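Local coordinates for protein O-methyltransferase (Burkholderia thailandensis, PDB 3MCZ) that probably transfers methyl groups from S-adenosylmethionine to hydroxyl oxygens of a substrate not yet identified, and probably works as a dimer, at residues 129-134 / 307-312; 178-183 / 202-207. All coordinates share one frame; numbering follows the deposited sequence.

In the fold
From the N terminus the chain first builds small helices and a two-stranded hairpin, in the range of the family's dimerisation domain, then reaches helix 128-132, the first half of contact 1. Contact 1 closes a long loop, meeting the chain again 173 residues later at the end of helix 298-310. Inside that loop, contact 2 closes a much shorter one: strand 182-186 runs through helix 192-200 into strand 205-210, a beta-alpha-beta unit of the Rossmann-like methyltransferase sheet. Contact 2 is thus nested within contact 1. Their centres lie about 39 Å apart, on opposite sides of the chain's centre; contact 1 borders the second subunit, whereas no other chain of the assembly touches contact 2.

Contact 1. Residues 129-134 / 307-312; sequences GEILRS and MMVNTN
Ile131 pushes its side chain from helix 128-132 against the last turn of helix 298-310, and its two branches do different work. Ile131 CG2, anti to the backbone N, rests on the methyl CE of Met308, here selenomethionine, at 3.7 Å, and lies 3.6 Å from the carbonyl O of Met308. The other branch is extended, so that Ile131 CD1 reaches Val309, meeting its CG1 at 3.9 Å and crossing that side chain at about a right angle. Met308 leaves its helix with CG anti to the backbone N, then bends at its last torsion (86°); the bend sets CE against both Ile131 CG2 and Leu132 CD2, the latter 3.8 Å from CE. Leu132 starts out pointing away from helix 298-310, yet its CD2 branch returns to meet this methyl and lies 4.0 Å from the selenium of Met308.

No hydrogen bond joins the two segments; several polar atoms are held from outside them. Lys72 of the second subunit bridges them: its NZ hydrogen-bonds to Ile131 O, Ser134 O and Asn312 OD1, and so gathers both segments around one ammonium group. Asn312 ND2 is held by Glu135 O. Arg133 NH1 folds back onto Gly129 O, 3.0 Å away and above the carbonyl plane, while its NH2 makes a salt bridge with Asp47 of the second subunit.

The methyltransferase-domain helices therefore meet mainly through aliphatic and selenomethionine groups, and their polar ends are joined through a lysine of the partner chain. Three oxygens around one ammonium group would probably favour its charged form; since Lys72 belongs to the second subunit, this packing is also part of the dimer interface.

Contact 2. Residues 178-183 / 202-207; sequences ARARTV and PQLTGQ
Strands 182-186 and 205-210 run parallel here, with Thr182 level with Thr205 and Val183 with Gly206. Three backbone bonds pass between them in the alternating pattern of a parallel pair: Thr205 N to Arg181 O (3.0 Å), Val183 N to Thr205 O, and Gln207 N to Val183 O (2.9 Å), the last two nearly along the C=O axis. CA-H groups of Leu204, Thr182 and Gly206 also point at these carbonyls.

Ahead of the strands, side chains extend the pairing. Gln203 takes the crowded first torsion (chi1 83°) and bends again at chi2, which turns NE2 back to Ala180 O at 3.1 Å, from above that carbonyl's plane. In return, the coiled Arg181 side chain (chi2 and chi3 both -59°) brings NE to a lone pair of Gln203 O at 3.0 Å. Water 2 joins Arg181 NH2 to the same oxygen, and water 1 joins Arg181 O to Thr205 OG1. Thr182 and Thr205 lie side by side on one face; Thr182 OG1 is taken by Asp250 N.

Val183 and Leu204 form the apolar side. Leu204 CD1 meets Val183 CG2 at 4.0 Å, and its CD2 branch sits against Ala180 CB at 3.8 Å. Both larger side chains also touch helix 192-200, the crossover helix, and Phe177.

This start of the parallel strand pair in a beta-alpha-beta unit thus has two characters: greasy residues pack beneath the helix, while reciprocal Arg181 and Gln203 bonds, with ordered water, give partners to Ala180 O, Gln203 O and Arg181 O.

Contact 1. Residues 129-134 / 307-312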
# COMPACT_ATOMS: atom_id res chain seq x y z
N GLY A 129 3.64 -12.09 11.18
CA GLY A 129 3.62 -13.45 11.75
C GLY A 129 4.55 -13.60 12.95
O GLY A 129 4.23 -14.31 13.89
N GLU A 130 5.70 -12.94 12.92
CA GLU A 130 6.65 -13.00 14.04
C GLU A 130 6.13 -12.22 15.25
O GLU A 130 6.32 -12.64 16.40
CB GLU A 130 8.02 -12.42 13.65
CG GLU A 130 8.76 -13.18 12.57
CD GLU A 130 10.01 -12.42 12.08
OE1 GLU A 130 10.93 -12.23 12.90
OE2 GLU A 130 10.04 -12.00 10.89
N ILE A 131 5.56 -11.05 14.98
CA ILE A 131 5.03 -10.17 16.04
C ILE A 131 3.91 -10.83 16.78
O ILE A 131 3.87 -10.79 18.02
CB ILE A 131 4.52 -8.79 15.49
CG1 ILE A 131 5.59 -8.08 14.65
CG2 ILE A 131 4.02 -7.89 16.68
CD1 ILE A 131 5.06 -6.86 13.90
N LEU A 132 3.02 -11.47 16.03
CA LEU A 132 1.89 -12.17 16.60
C LEU A 132 2.33 -13.30 17.54
O LEU A 132 1.61 -13.66 18.47
CB LEU A 132 0.99 -12.74 15.48
CG LEU A 132 0.22 -11.65 14.72
CD1 LEU A 132 -0.27 -12.22 13.36
CD2 LEU A 132 -0.95 -11.13 15.57
N ARG A 133 3.50 -13.85 17.27
CA ARG A 133 3.97 -14.98 18.04
C ARG A 133 4.99 -14.64 19.15
O ARG A 133 5.51 -15.55 19.81
CB ARG A 133 4.56 -16.01 17.08
CG ARG A 133 3.48 -16.68 16.22
CD ARG A 133 4.15 -17.49 15.15
NE ARG A 133 3.23 -18.30 14.39
CZ ARG A 133 2.65 -17.91 13.25
NH1 ARG A 133 2.85 -16.70 12.75
NH2 ARG A 133 1.81 -18.74 12.64
N SER A 134 5.24 -13.36 19.39
CA SER A 134 6.22 -12.96 20.39
C SER A 134 5.58 -12.25 21.56
O SER A 134 4.85 -11.27 21.39
CB SER A 134 7.26 -12.03 19.78
OG SER A 134 8.19 -11.62 20.77
N MSE A 307 -0.59 -0.13 16.08
CA MSE A 307 0.16 0.08 17.32
C MSE A 307 0.78 -1.22 17.80
O MSE A 307 1.89 -1.19 18.29
CB MSE A 307 -0.74 0.67 18.42
CG MSE A 307 -1.21 2.11 18.14
SE MSE A 307 0.24 3.36 17.76
CE MSE A 307 1.56 2.66 18.98
N MSE A 308 0.10 -2.35 17.60
CA MSE A 308 0.65 -3.68 17.87
C MSE A 308 1.88 -3.94 17.00
O MSE A 308 2.88 -4.53 17.46
CB MSE A 308 -0.43 -4.75 17.62
CG MSE A 308 -0.06 -6.14 18.10
SE MSE A 308 -0.88 -7.48 17.08
CE MSE A 308 0.39 -7.53 15.82
N VAL A 309 1.85 -3.50 15.73
CA VAL A 309 3.07 -3.67 14.93
C VAL A 309 4.21 -2.80 15.50
O VAL A 309 5.38 -3.25 15.55
CB VAL A 309 2.83 -3.41 13.43
CG1 VAL A 309 4.16 -3.32 12.65
CG2 VAL A 309 1.90 -4.51 12.86
N ASN A 310 3.89 -1.57 15.88
CA ASN A 310 4.88 -0.60 16.35
C ASN A 310 5.52 -0.92 17.70
O ASN A 310 6.69 -0.63 17.90
CB ASN A 310 4.32 0.81 16.47
CG ASN A 310 4.08 1.49 15.11
OD1 ASN A 310 4.46 0.98 14.04
ND2 ASN A 310 3.39 2.65 15.16
N THR A 311 4.77 -1.45 18.64
CA THR A 311 5.30 -1.69 19.98
C THR A 311 4.68 -2.97 20.60
O THR A 311 3.50 -3.29 20.34
CB THR A 311 5.07 -0.42 20.87
OG1 THR A 311 5.96 -0.45 21.99
CG2 THR A 311 3.66 -0.29 21.36
N ASN A 312 5.43 -3.64 21.46
CA ASN A 312 5.01 -4.95 22.00
C ASN A 312 3.57 -4.95 22.53
O ASN A 312 2.78 -5.78 22.15
CB ASN A 312 5.94 -5.37 23.15
CG ASN A 312 5.80 -6.85 23.54
OD1 ASN A 312 5.30 -7.67 22.78
ND2 ASN A 312 6.20 -7.17 24.77

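Contact 2. Residues 178-183 / 202-207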
# COMPACT_ATOMS: atom_id res chain seq x y z
N ALA A 178 -8.49 28.06 32.06
CA ALA A 178 -8.65 29.51 32.27
C ALA A 178 -8.32 29.90 33.72
O ALA A 178 -7.70 30.92 33.95
CB ALA A 178 -10.09 29.97 31.92
N ARG A 179 -8.72 29.06 34.69
CA ARG A 179 -8.49 29.35 36.11
C ARG A 179 -7.45 28.41 36.74
O ARG A 179 -7.26 28.40 37.97
CB ARG A 179 -9.80 29.25 36.90
CG ARG A 179 -10.95 30.17 36.45
CD ARG A 179 -10.81 31.58 36.94
NE ARG A 179 -11.98 32.43 36.62
CZ ARG A 179 -11.97 33.77 36.60
NH1 ARG A 179 -10.85 34.45 36.89
NH2 ARG A 179 -13.08 34.45 36.30
N ALA A 180 -6.80 27.60 35.91
CA ALA A 180 -5.76 26.69 36.33
C ALA A 180 -4.44 27.50 36.48
O ALA A 180 -4.31 28.63 35.96
CB ALA A 180 -5.59 25.61 35.31
N ARG A 181 -3.50 26.96 37.25
CA ARG A 181 -2.15 27.50 37.34
C ARG A 181 -1.08 26.55 36.91
O ARG A 181 -0.06 26.98 36.41
CB ARG A 181 -1.85 27.93 38.78
CG ARG A 181 -2.69 29.08 39.24
CD ARG A 181 -2.49 30.32 38.36
NE ARG A 181 -1.09 30.82 38.30
CZ ARG A 181 -0.52 31.61 39.22
NH1 ARG A 181 -1.19 32.01 40.31
NH2 ARG A 181 0.74 31.98 39.06
N THR A 182 -1.29 25.25 37.13
CA THR A 182 -0.27 24.27 36.84
C THR A 182 -0.81 23.11 36.03
O THR A 182 -1.98 22.71 36.19
CB THR A 182 0.34 23.68 38.13
OG1 THR A 182 -0.72 23.17 38.95
CG2 THR A 182 1.17 24.77 38.89
N VAL A 183 0.05 22.61 35.15
CA VAL A 183 -0.23 21.52 34.24
C VAL A 183 0.93 20.51 34.25
O VAL A 183 2.11 20.87 34.19
CB VAL A 183 -0.37 22.01 32.77
CG1 VAL A 183 -0.78 20.83 31.84
CG2 VAL A 183 -1.32 23.15 32.64
N PRO A 202 -1.18 32.66 29.88
CA PRO A 202 0.09 33.13 30.45
C PRO A 202 0.28 32.84 31.93
O PRO A 202 1.41 32.90 32.43
CB PRO A 202 0.04 34.64 30.20
CG PRO A 202 -0.96 34.84 29.19
CD PRO A 202 -1.95 33.75 29.28
N GLN A 203 -0.81 32.56 32.65
CA GLN A 203 -0.73 32.23 34.06
C GLN A 203 -0.23 30.82 34.35
O GLN A 203 -0.00 30.47 35.52
CB GLN A 203 -2.10 32.42 34.74
CG GLN A 203 -3.08 31.26 34.61
CD GLN A 203 -3.75 31.09 33.25
OE1 GLN A 203 -3.54 31.85 32.28
NE2 GLN A 203 -4.59 30.06 33.18
N LEU A 204 -0.13 29.98 33.32
CA LEU A 204 0.19 28.57 33.54
C LEU A 204 1.72 28.31 33.52
O LEU A 204 2.46 28.92 32.76
CB LEU A 204 -0.46 27.69 32.44
CG LEU A 204 -1.98 27.58 32.36
CD1 LEU A 204 -2.41 26.69 31.19
CD2 LEU A 204 -2.54 27.03 33.65
N THR A 205 2.15 27.39 34.37
CA THR A 205 3.45 26.75 34.24
C THR A 205 3.24 25.24 34.08
O THR A 205 2.16 24.71 34.39
CB THR A 205 4.36 27.06 35.46
OG1 THR A 205 3.70 26.63 36.65
CG2 THR A 205 4.73 28.57 35.56
N GLY A 206 4.25 24.54 33.56
CA GLY A 206 4.07 23.19 33.08
C GLY A 206 5.23 22.28 33.40
O GLY A 206 6.37 22.75 33.57
N GLN A 207 4.94 21.00 33.54
CA GLN A 207 5.99 19.94 33.61
C GLN A 207 5.68 18.90 32.55
O GLN A 207 4.50 18.57 32.30
CB GLN A 207 6.01 19.27 34.97
CG GLN A 207 6.23 20.25 36.12
CD GLN A 207 6.34 19.57 37.47
OE1 GLN A 207 6.04 18.39 37.59
NE2 GLN A 207 6.79 20.29 38.47
O HOH W 1 1.79 28.51 37.66
O HOH W 2 2.54 31.07 37.25